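Local coordinates for protein peptidase, zinc-dependent (Methanocorpusculum labreanum, PDB 3LMC) that probably cleaves peptide bonds as a zinc-dependent metallopeptidase of family M54, holding one zinc ion and, separately, one iron(III) ion, at residues A[74-78]-A[79-83]; A[144-147]-A[148-151]; A[173-176]-A[177-180]. All coordinates share one frame; numbering follows the deposited sequence.

Contact 1. Residues A[74-78]-A[79-83]; sequences ADMDL and EFYNK
Asp-77 meets Phe-80 and Tyr-81 where the loop 74-78 runs into the first turn of helix 78-88, a small worked example of how a chain starts a helix. Two backbone bonds open the spiral: Tyr-81 N donates to Asp-77 O, and Asn-82 N to Leu-78 O, each at 3.0 Å. For Phe-80 N, Asp-77 in the N-cap position lends its side chain. With its CG opposite the backbone N (chi1 164°), the carboxylate bends back over the opening turn, and Phe-80 N donates to Asp-77 OD2 at 2.8 Å. The N-H meets that oxygen from above the carboxylate plane, 42° out of it. The same oxygen lies 3.3 Å from Glu-79 CB.

One residue earlier, Met-76, present as selenomethionine, reaches the rings of Phe-80 and Tyr-81. Its chain runs straight as far as SE and then bends at chi3 (-71°). Met-76 CG makes an apolar contact, coming obliquely to Phe-80 CD2 at 3.7 Å. Met-76 SE makes two Met-aromatic contacts: it lies at the edge of the Phe-80 ring, 5.0 Å from the centroid, and in the plane of the Tyr-81 ring, at its edge, 3.8 Å from Tyr-81 CD2. The methionine chain crosses each aromatic side chain at about a right angle. Tyr-81 also packs on Pro-68 and Phe-71 and donates through OH to Arg-64 O, which joins this helix start to the helices before it.

With Asp-77 as N-cap, Met-76 (N') packs on Tyr-81 (N4), five residues later in the chain, the spacing of a hydrophobic staple. Polar cap and apolar staple thus sit together: the carboxylate engages a first-turn amide and would be favoured by the positive end of the helix dipole, while the Met-76 side chain packs against two first-turn rings next to the capped end.

Contact 2. Residues A[144-147]-A[148-151]; sequences VKEG and AHEI. With ZN (zinc ion), chain C.
His-149 and Glu-150 follow Lys-145 and Glu-146 by one turn of helix 136-154, and both face the zinc ion. His-149 NE2 binds the metal at 2.2 Å, and a water is a further ligand, 2.4 Å from zinc; His-153 and His-159 supply the remaining ligands. That water donates to Glu-150 OE1 at 2.9 Å. Glu-150 reaches it by a chain folded at chi2 (-52°), which sets its carboxyl carbon at the edge of the His-149 ring, in the ring plane.

The second shell holds these groups in place. His-149 ND1 is hydrogen-bonded to Ile-166 O, which fixes the rotation of the ring. Glu-146, its chain bent at chi2, brings OE2 to 2.4 Å from Glu-150 OE2, a separation so short that its nature is doubtful; the two carboxylates stand almost perpendicular, their planes 83° apart. Glu-150 N donates to Glu-146 O at 3.1 Å, and Ala-148 packs against helix 16-27. Histidine and glutamate adjacent on a buried helix, with a second histidine a turn on and a third beyond, are the HExxHxxGxxH signature of metzincin-type zinc peptidases, where the glutamate typically polarises the metal-bound water.

Contact 3. Residues A[173-176]-A[177-180]; sequences LDEL and DRKR
Arg-178 folds back along Asp-174 and Glu-175 because its CG stands beside the backbone N (chi1 -70°) and the chain then runs extended to NE. The guanidinium ends with one face over Asp-174 O, while Glu-175 CG lies at its edge, in plane, 3.8 Å from Arg-178 NH1. It is the aliphatic part of the glutamate that does the touching: the carboxylate of Glu-175 is turned elsewhere, to a salt bridge with Arg-171. Lys-179 takes a different path: chi1 of -60° and a nearly straight chi2 put its CD 3.8 Å from Leu-176 CD1 as the two side chains pass at a slant, and a bend at chi3 then turns CE and NZ away toward Ile-166 O.

Helix 173-178 is a short helix lying, in the sequence, between the zinc-binding helix 136-154 and Cys-184 and Cys-187 of the iron site, and its bonding pattern changes as it is left. Asp-177 N makes a normal bond to Leu-173 O at 2.9 Å. Arg-178 N donates to Asp-174 O at 3.1 Å and weakly to Glu-175 O, and Lys-179 N divides itself between two weak bonds, to Glu-175 O and, at 3.1 Å, to Leu-176 O. The backbone at Lys-179 then turns out of helical geometry (psi 150°).

Asp-177 pairs in a salt bridge with Arg-142, while Leu-173 and Leu-176 rest on Phe-108 of strand 106-112. Lys-179 NZ, hydrogen-bonded to Ile-166 O, also packs beside His-149 ND1.

Read from the N terminus, the contacts come in series, and none nests in or crosses another; each closes a single helical turn. Contact 1 starts helix 78-88 at the surface, its centre about 27 Å from that of contact 2 and about 39 Å from that of contact 3, on the opposite side of the chain's centre from the latter. Contact 2 lies in the buried helix 136-154, close to the centre of the chain. Contact 3 follows at helix 173-178, and here the two meet: Lys-145 NZ is hydrogen-bonded to Lys-179 O, 2.6 Å away. This bond ties the zinc-binding helix to the segment leading toward the last iron-binding cysteines.

Contact 1. Residues A[74-78]-A[79-83]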
ATOM      1  N   ALA A  74     -17.834  -1.154  14.375  1.00 36.79           N
ATOM      2  CA  ALA A  74     -18.836  -1.627  15.329  1.00 42.27           C
ATOM      3  C   ALA A  74     -20.267  -1.379  14.846  1.00 42.38           C
ATOM      4  O   ALA A  74     -21.146  -2.204  15.056  1.00 43.75           O
ATOM      5  CB  ALA A  74     -18.618  -0.974  16.690  1.00 46.73           C
ATOM      6  N   ASP A  75     -20.495  -0.245  14.192  1.00 42.65           N
ATOM      7  CA  ASP A  75     -21.840   0.124  13.764  1.00 42.84           C
ATOM      8  C   ASP A  75     -22.231  -0.468  12.410  1.00 40.25           C
ATOM      9  O   ASP A  75     -23.198  -0.020  11.796  1.00 42.82           O
ATOM     10  CB  ASP A  75     -22.004   1.654  13.740  1.00 42.27           C
ATOM     11  CG  ASP A  75     -21.171   2.323  12.649  1.00 44.37           C
ATOM     12  OD1 ASP A  75     -20.556   1.605  11.823  1.00 40.86           O
ATOM     13  OD2 ASP A  75     -21.132   3.573  12.621  1.00 46.13           O
HETATM   14  N   MSE A  76     -21.485  -1.464  11.944  1.00 37.38           N
HETATM   15  CA  MSE A  76     -21.774  -2.086  10.650  1.00 34.98           C
HETATM   16  C   MSE A  76     -22.283  -3.527  10.769  1.00 32.98           C
HETATM   17  O   MSE A  76     -21.611  -4.407  11.319  1.00 36.39           O
HETATM   18  CB  MSE A  76     -20.561  -2.025   9.710  1.00 31.82           C
HETATM   19  CG  MSE A  76     -20.851  -2.612   8.336  1.00 30.05           C
HETATM   20 SE   MSE A  76     -19.282  -2.751   7.168  1.00 34.89          SE
HETATM   21  CE  MSE A  76     -19.029  -0.854   6.793  1.00 18.37           C
ATOM     22  N   ASP A  77     -23.476  -3.761  10.241  1.00 31.14           N
ATOM     23  CA  ASP A  77     -24.083  -5.081  10.275  1.00 30.49           C
ATOM     24  C   ASP A  77     -23.152  -6.121   9.642  1.00 31.60           C
ATOM     25  O   ASP A  77     -22.478  -5.829   8.652  1.00 29.99           O
ATOM     26  CB  ASP A  77     -25.424  -5.050   9.540  1.00 37.80           C
ATOM     27  CG  ASP A  77     -25.926  -6.433   9.199  1.00 43.32           C
ATOM     28  OD1 ASP A  77     -26.260  -7.198  10.135  1.00 45.92           O
ATOM     29  OD2 ASP A  77     -25.975  -6.750   7.991  1.00 44.27           O
ATOM     30  N   LEU A  78     -23.123  -7.328  10.213  1.00 34.12           N
ATOM     31  CA  LEU A  78     -22.200  -8.383   9.778  1.00 32.44           C
ATOM     32  C   LEU A  78     -22.477  -8.892   8.365  1.00 35.43           C
ATOM     33  O   LEU A  78     -21.548  -9.189   7.607  1.00 37.03           O
ATOM     34  CB  LEU A  78     -22.212  -9.558  10.759  1.00 28.84           C
ATOM     35  CG  LEU A  78     -21.344 -10.756  10.383  1.00 31.00           C
ATOM     36  CD1 LEU A  78     -19.900 -10.295  10.139  1.00 27.01           C
ATOM     37  CD2 LEU A  78     -21.400 -11.817  11.484  1.00 31.95           C
ATOM     38  N   GLU A  79     -23.755  -8.995   8.018  1.00 32.67           N
ATOM     39  CA  GLU A  79     -24.139  -9.447   6.690  1.00 37.11           C
ATOM     40  C   GLU A  79     -23.796  -8.385   5.647  1.00 32.03           C
ATOM     41  O   GLU A  79     -23.370  -8.716   4.539  1.00 31.30           O
ATOM     42  CB  GLU A  79     -25.635  -9.784   6.642  1.00 47.18           C
ATOM     43  CG  GLU A  79     -26.004 -10.840   5.603  1.00 57.61           C
ATOM     44  CD  GLU A  79     -27.478 -11.232   5.656  1.00 66.57           C
ATOM     45  OE1 GLU A  79     -28.315 -10.375   6.025  1.00 68.02           O
ATOM     46  OE2 GLU A  79     -27.797 -12.397   5.329  1.00 68.43           O
ATOM     47  N   PHE A  80     -23.981  -7.114   6.003  1.00 27.62           N
ATOM     48  CA  PHE A  80     -23.589  -6.010   5.132  1.00 26.43           C
ATOM     49  C   PHE A  80     -22.069  -6.070   4.886  1.00 22.80           C
ATOM     50  O   PHE A  80     -21.604  -5.850   3.773  1.00 21.56           O
ATOM     51  CB  PHE A  80     -23.988  -4.673   5.767  1.00 26.82           C
ATOM     52  CG  PHE A  80     -23.638  -3.457   4.936  1.00 28.74           C
ATOM     53  CD1 PHE A  80     -24.612  -2.805   4.195  1.00 27.88           C
ATOM     54  CD2 PHE A  80     -22.346  -2.951   4.917  1.00 30.02           C
ATOM     55  CE1 PHE A  80     -24.295  -1.684   3.435  1.00 26.19           C
ATOM     56  CE2 PHE A  80     -22.022  -1.825   4.159  1.00 25.97           C
ATOM     57  CZ  PHE A  80     -22.986  -1.194   3.421  1.00 26.92           C
ATOM     58  N   TYR A  81     -21.303  -6.379   5.928  1.00 25.13           N
ATOM     59  CA  TYR A  81     -19.843  -6.451   5.832  1.00 21.48           C
ATOM     60  C   TYR A  81     -19.408  -7.590   4.916  1.00 24.94           C
ATOM     61  O   TYR A  81     -18.485  -7.440   4.098  1.00 27.83           O
ATOM     62  CB  TYR A  81     -19.236  -6.621   7.224  1.00 21.50           C
ATOM     63  CG  TYR A  81     -17.731  -6.799   7.258  1.00 27.08           C
ATOM     64  CD1 TYR A  81     -17.163  -8.068   7.284  1.00 27.83           C
ATOM     65  CD2 TYR A  81     -16.878  -5.700   7.297  1.00 27.86           C
ATOM     66  CE1 TYR A  81     -15.784  -8.243   7.331  1.00 27.76           C
ATOM     67  CE2 TYR A  81     -15.495  -5.867   7.347  1.00 29.07           C
ATOM     68  CZ  TYR A  81     -14.957  -7.137   7.361  1.00 28.94           C
ATOM     69  OH  TYR A  81     -13.587  -7.308   7.409  1.00 32.43           O
ATOM     70  N   ASN A  82     -20.059  -8.740   5.068  1.00 25.75           N
ATOM     71  CA  ASN A  82     -19.741  -9.892   4.232  0.50 26.12           C
ATOM     72  C   ASN A  82     -19.893  -9.558   2.749  1.00 30.19           C
ATOM     73  O   ASN A  82     -19.043  -9.934   1.944  1.00 34.12           O
ATOM     74  CB  ASN A  82     -20.596 -11.108   4.603  0.50 25.21           C
ATOM     75  CG  ASN A  82     -20.051 -12.404   4.015  0.50 22.99           C
ATOM     76  OD1 ASN A  82     -20.595 -12.932   3.045  0.50 20.31           O
ATOM     77  ND2 ASN A  82     -18.961 -12.915   4.598  0.50 21.82           N
ATOM     78  N   LYS A  83     -20.958  -8.841   2.399  1.00 26.85           N
ATOM     79  CA  LYS A  83     -21.205  -8.488   1.006  1.00 28.14           C
ATOM     80  C   LYS A  83     -20.362  -7.317   0.536  1.00 25.06           C
ATOM     81  O   LYS A  83     -19.934  -7.275  -0.615  1.00 28.12           O
ATOM     82  CB  LYS A  83     -22.692  -8.170   0.777  1.00 32.80           C
ATOM     83  CG  LYS A  83     -23.627  -9.355   1.021  1.00 39.99           C
ATOM     84  CD  LYS A  83     -25.066  -8.988   0.712  1.00 48.52           C
ATOM     85  CE  LYS A  83     -26.031 -10.147   0.971  1.00 55.03           C
ATOM     86  NZ  LYS A  83     -26.124 -11.121  -0.156  1.00 55.35           N
TER

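Contact 2. Residues A[144-147]-A[148-151]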
ATOM      1  N   VAL A 144       5.353   6.183   2.207  1.00 18.21           N
ATOM      2  CA  VAL A 144       4.205   7.070   2.236  1.00 14.90           C
ATOM      3  C   VAL A 144       3.794   7.436   0.818  1.00 19.00           C
ATOM      4  O   VAL A 144       2.612   7.414   0.476  1.00 15.20           O
ATOM      5  CB  VAL A 144       4.542   8.374   2.963  1.00 16.33           C
ATOM      6  CG1 VAL A 144       3.434   9.418   2.720  1.00 16.59           C
ATOM      7  CG2 VAL A 144       4.763   8.114   4.452  1.00 14.41           C
ATOM      8  N   LYS A 145       4.786   7.790   0.006  1.00 16.32           N
ATOM      9  CA  LYS A 145       4.553   8.241  -1.354  1.00 14.45           C
ATOM     10  C   LYS A 145       3.981   7.142  -2.250  1.00 17.63           C
ATOM     11  O   LYS A 145       3.075   7.384  -3.050  1.00 19.05           O
ATOM     12  CB  LYS A 145       5.862   8.734  -1.947  1.00 11.65           C
ATOM     13  CG  LYS A 145       6.362  10.068  -1.404  1.00 16.67           C
ATOM     14  CD  LYS A 145       7.799  10.268  -1.889  1.00 17.90           C
ATOM     15  CE  LYS A 145       8.346  11.612  -1.493  1.00 23.54           C
ATOM     16  NZ  LYS A 145       9.626  11.838  -2.224  1.00 18.76           N
ATOM     17  N   GLU A 146       4.506   5.929  -2.115  1.00 21.41           N
ATOM     18  CA  GLU A 146       4.058   4.823  -2.961  1.00 21.99           C
ATOM     19  C   GLU A 146       2.800   4.205  -2.366  1.00 21.74           C
ATOM     20  O   GLU A 146       1.940   3.707  -3.090  1.00 20.21           O
ATOM     21  CB  GLU A 146       5.161   3.782  -3.150  1.00 25.57           C
ATOM     22  CG  GLU A 146       4.698   2.495  -3.809  1.00 41.70           C
ATOM     23  CD  GLU A 146       4.383   2.656  -5.289  1.00 51.21           C
ATOM     24  OE1 GLU A 146       4.640   3.751  -5.843  1.00 55.64           O
ATOM     25  OE2 GLU A 146       3.888   1.683  -5.900  1.00 50.11           O
ATOM     26  N   GLY A 147       2.681   4.266  -1.044  1.00 24.21           N
ATOM     27  CA  GLY A 147       1.461   3.842  -0.375  1.00 22.64           C
ATOM     28  C   GLY A 147       0.262   4.731  -0.691  1.00 23.33           C
ATOM     29  O   GLY A 147      -0.832   4.231  -0.937  1.00 19.13           O
ATOM     30  N   ALA A 148       0.450   6.051  -0.679  1.00 23.60           N
ATOM     31  CA  ALA A 148      -0.653   6.954  -1.002  1.00 17.89           C
ATOM     32  C   ALA A 148      -1.025   6.813  -2.478  1.00 15.78           C
ATOM     33  O   ALA A 148      -2.180   6.988  -2.855  1.00 18.44           O
ATOM     34  CB  ALA A 148      -0.309   8.405  -0.656  1.00  9.64           C
ATOM     35  N   HIS A 149      -0.038   6.486  -3.304  1.00 15.93           N
ATOM     36  CA  HIS A 149      -0.259   6.226  -4.725  1.00 20.92           C
ATOM     37  C   HIS A 149      -1.219   5.048  -4.915  1.00 21.59           C
ATOM     38  O   HIS A 149      -2.271   5.190  -5.523  1.00 20.69           O
ATOM     39  CB  HIS A 149       1.080   5.923  -5.400  1.00 25.84           C
ATOM     40  CG  HIS A 149       0.959   5.540  -6.839  1.00 34.65           C
ATOM     41  ND1 HIS A 149       1.161   6.436  -7.866  1.00 42.76           N
ATOM     42  CD2 HIS A 149       0.653   4.359  -7.425  1.00 33.20           C
ATOM     43  CE1 HIS A 149       0.978   5.826  -9.023  1.00 38.51           C
ATOM     44  NE2 HIS A 149       0.672   4.566  -8.782  1.00 33.85           N
ATOM     45  N   GLU A 150      -0.847   3.889  -4.380  1.00 16.17           N
ATOM     46  CA  GLU A 150      -1.670   2.696  -4.451  1.00 17.28           C
ATOM     47  C   GLU A 150      -3.066   2.928  -3.895  1.00 19.04           C
ATOM     48  O   GLU A 150      -4.036   2.489  -4.497  1.00 17.60           O
ATOM     49  CB  GLU A 150      -1.018   1.536  -3.701  1.00 18.61           C
ATOM     50  CG  GLU A 150       0.404   1.199  -4.145  1.00 21.58           C
ATOM     51  CD  GLU A 150       0.523   0.999  -5.644  1.00 32.99           C
ATOM     52  OE1 GLU A 150      -0.495   1.096  -6.361  1.00 37.24           O
ATOM     53  OE2 GLU A 150       1.643   0.736  -6.117  1.00 39.31           O
ATOM     54  N   ILE A 151      -3.161   3.611  -2.755  1.00 13.03           N
ATOM     55  CA  ILE A 151      -4.448   3.897  -2.126  1.00 16.79           C
ATOM     56  C   ILE A 151      -5.299   4.859  -2.956  1.00 23.68           C
ATOM     57  O   ILE A 151      -6.531   4.785  -2.944  1.00 21.65           O
ATOM     58  CB  ILE A 151      -4.281   4.492  -0.715  1.00 13.71           C
ATOM     59  CG1 ILE A 151      -3.846   3.396   0.273  1.00 16.31           C
ATOM     60  CG2 ILE A 151      -5.606   5.085  -0.249  1.00 14.31           C
ATOM     61  CD1 ILE A 151      -3.383   3.943   1.644  1.00 18.25           C
TER
HETATM   62 ZN    ZN C 212       0.011   2.933 -10.094  1.00 38.63          ZN
HETATM   63  O   HOH W   1       0.391   0.808  -9.116  1.00 23.59           O

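Contact 3. Residues A[173-176]-A[177-180]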
ATOM      1  N   LEU A 173      13.715   4.285  -8.556  1.00 31.76           N
ATOM      2  CA  LEU A 173      13.778   4.902  -7.236  1.00 32.43           C
ATOM      3  C   LEU A 173      14.071   6.405  -7.243  1.00 35.88           C
ATOM      4  O   LEU A 173      13.570   7.139  -6.384  1.00 39.41           O
ATOM      5  CB  LEU A 173      14.781   4.188  -6.337  1.00 29.10           C
ATOM      6  CG  LEU A 173      14.448   4.488  -4.879  1.00 32.78           C
ATOM      7  CD1 LEU A 173      12.998   4.118  -4.618  1.00 29.32           C
ATOM      8  CD2 LEU A 173      15.379   3.748  -3.936  1.00 39.59           C
ATOM      9  N   ASP A 174      14.879   6.859  -8.198  1.00 31.33           N
ATOM     10  CA  ASP A 174      15.183   8.278  -8.328  1.00 31.13           C
ATOM     11  C   ASP A 174      13.929   9.092  -8.641  1.00 28.33           C
ATOM     12  O   ASP A 174      13.691  10.138  -8.027  1.00 28.61           O
ATOM     13  CB  ASP A 174      16.245   8.502  -9.399  1.00 40.92           C
ATOM     14  CG  ASP A 174      17.621   8.034  -8.957  1.00 51.94           C
ATOM     15  OD1 ASP A 174      17.830   7.855  -7.732  1.00 54.34           O
ATOM     16  OD2 ASP A 174      18.494   7.847  -9.831  1.00 56.33           O
ATOM     17  N   GLU A 175      13.136   8.614  -9.598  1.00 23.17           N
ATOM     18  CA  GLU A 175      11.838   9.220  -9.908  1.00 29.43           C
ATOM     19  C   GLU A 175      10.884   9.209  -8.717  1.00 24.65           C
ATOM     20  O   GLU A 175      10.147  10.165  -8.498  1.00 25.79           O
ATOM     21  CB  GLU A 175      11.181   8.525 -11.103  1.00 35.90           C
ATOM     22  CG  GLU A 175      11.284   9.305 -12.408  1.00 42.66           C
ATOM     23  CD  GLU A 175      10.865   8.482 -13.619  1.00 46.53           C
ATOM     24  OE1 GLU A 175       9.821   7.787 -13.558  1.00 44.07           O
ATOM     25  OE2 GLU A 175      11.591   8.529 -14.636  1.00 48.93           O
ATOM     26  N   LEU A 176      10.894   8.129  -7.943  1.00 23.59           N
ATOM     27  CA  LEU A 176      10.017   8.045  -6.773  1.00 26.31           C
ATOM     28  C   LEU A 176      10.421   9.105  -5.741  1.00 23.60           C
ATOM     29  O   LEU A 176       9.580   9.769  -5.133  1.00 24.74           O
ATOM     30  CB  LEU A 176      10.040   6.620  -6.184  1.00 26.04           C
ATOM     31  CG  LEU A 176       9.406   6.319  -4.821  1.00 29.31           C
ATOM     32  CD1 LEU A 176       8.130   7.067  -4.627  1.00 36.09           C
ATOM     33  CD2 LEU A 176       9.151   4.850  -4.692  1.00 24.37           C
ATOM     34  N   ASP A 177      11.722   9.288  -5.567  1.00 20.08           N
ATOM     35  CA  ASP A 177      12.211  10.255  -4.588  1.00 21.48           C
ATOM     36  C   ASP A 177      11.888  11.689  -5.019  1.00 22.50           C
ATOM     37  O   ASP A 177      11.770  12.579  -4.176  1.00 27.54           O
ATOM     38  CB  ASP A 177      13.715  10.078  -4.349  1.00 21.43           C
ATOM     39  CG  ASP A 177      14.037   8.874  -3.470  1.00 27.93           C
ATOM     40  OD1 ASP A 177      13.109   8.323  -2.830  1.00 24.13           O
ATOM     41  OD2 ASP A 177      15.226   8.484  -3.412  1.00 27.92           O
ATOM     42  N   ARG A 178      11.751  11.908  -6.326  1.00 19.68           N
ATOM     43  CA  ARG A 178      11.402  13.231  -6.846  1.00 25.51           C
ATOM     44  C   ARG A 178       9.925  13.556  -6.626  1.00 27.79           C
ATOM     45  O   ARG A 178       9.537  14.729  -6.619  1.00 29.51           O
ATOM     46  CB  ARG A 178      11.737  13.363  -8.333  1.00 28.12           C
ATOM     47  CG  ARG A 178      13.236  13.409  -8.647  1.00 40.75           C
ATOM     48  CD  ARG A 178      13.455  13.695 -10.132  1.00 51.00           C
ATOM     49  NE  ARG A 178      14.829  13.446 -10.550  1.00 58.87           N
ATOM     50  CZ  ARG A 178      15.221  12.391 -11.261  1.00 62.71           C
ATOM     51  NH1 ARG A 178      14.338  11.480 -11.649  1.00 61.63           N
ATOM     52  NH2 ARG A 178      16.499  12.251 -11.592  1.00 65.58           N
ATOM     53  N   LYS A 179       9.095  12.530  -6.464  1.00 16.80           N
ATOM     54  CA  LYS A 179       7.685  12.787  -6.158  1.00 21.84           C
ATOM     55  C   LYS A 179       7.625  13.530  -4.832  1.00 24.15           C
ATOM     56  O   LYS A 179       8.507  13.372  -3.994  1.00 28.14           O
ATOM     57  CB  LYS A 179       6.885  11.495  -6.075  1.00 20.12           C
ATOM     58  CG  LYS A 179       6.884  10.689  -7.357  1.00 22.35           C
ATOM     59  CD  LYS A 179       6.292   9.322  -7.105  1.00 23.93           C
ATOM     60  CE  LYS A 179       4.794   9.385  -6.906  1.00 24.41           C
ATOM     61  NZ  LYS A 179       4.268   8.034  -6.532  1.00 21.52           N
ATOM     62  N   ARG A 180       6.610  14.366  -4.660  1.00 19.35           N
ATOM     63  CA  ARG A 180       6.428  15.096  -3.407  1.00 21.46           C
ATOM     64  C   ARG A 180       5.238  14.518  -2.653  1.00 20.61           C
ATOM     65  O   ARG A 180       4.446  13.764  -3.222  1.00 21.93           O
ATOM     66  CB  ARG A 180       6.198  16.588  -3.654  1.00 20.03           C
ATOM     67  CG  ARG A 180       7.450  17.385  -4.018  1.00 35.22           C
ATOM     68  CD  ARG A 180       7.925  17.058  -5.422  1.00 42.87           C
ATOM     69  NE  ARG A 180       8.720  18.140  -5.997  1.00 51.05           N
ATOM     70  CZ  ARG A 180      10.043  18.118  -6.121  1.00 54.51           C
ATOM     71  NH1 ARG A 180      10.737  17.063  -5.714  1.00 53.14           N
ATOM     72  NH2 ARG A 180      10.672  19.153  -6.658  1.00 58.37           N
TER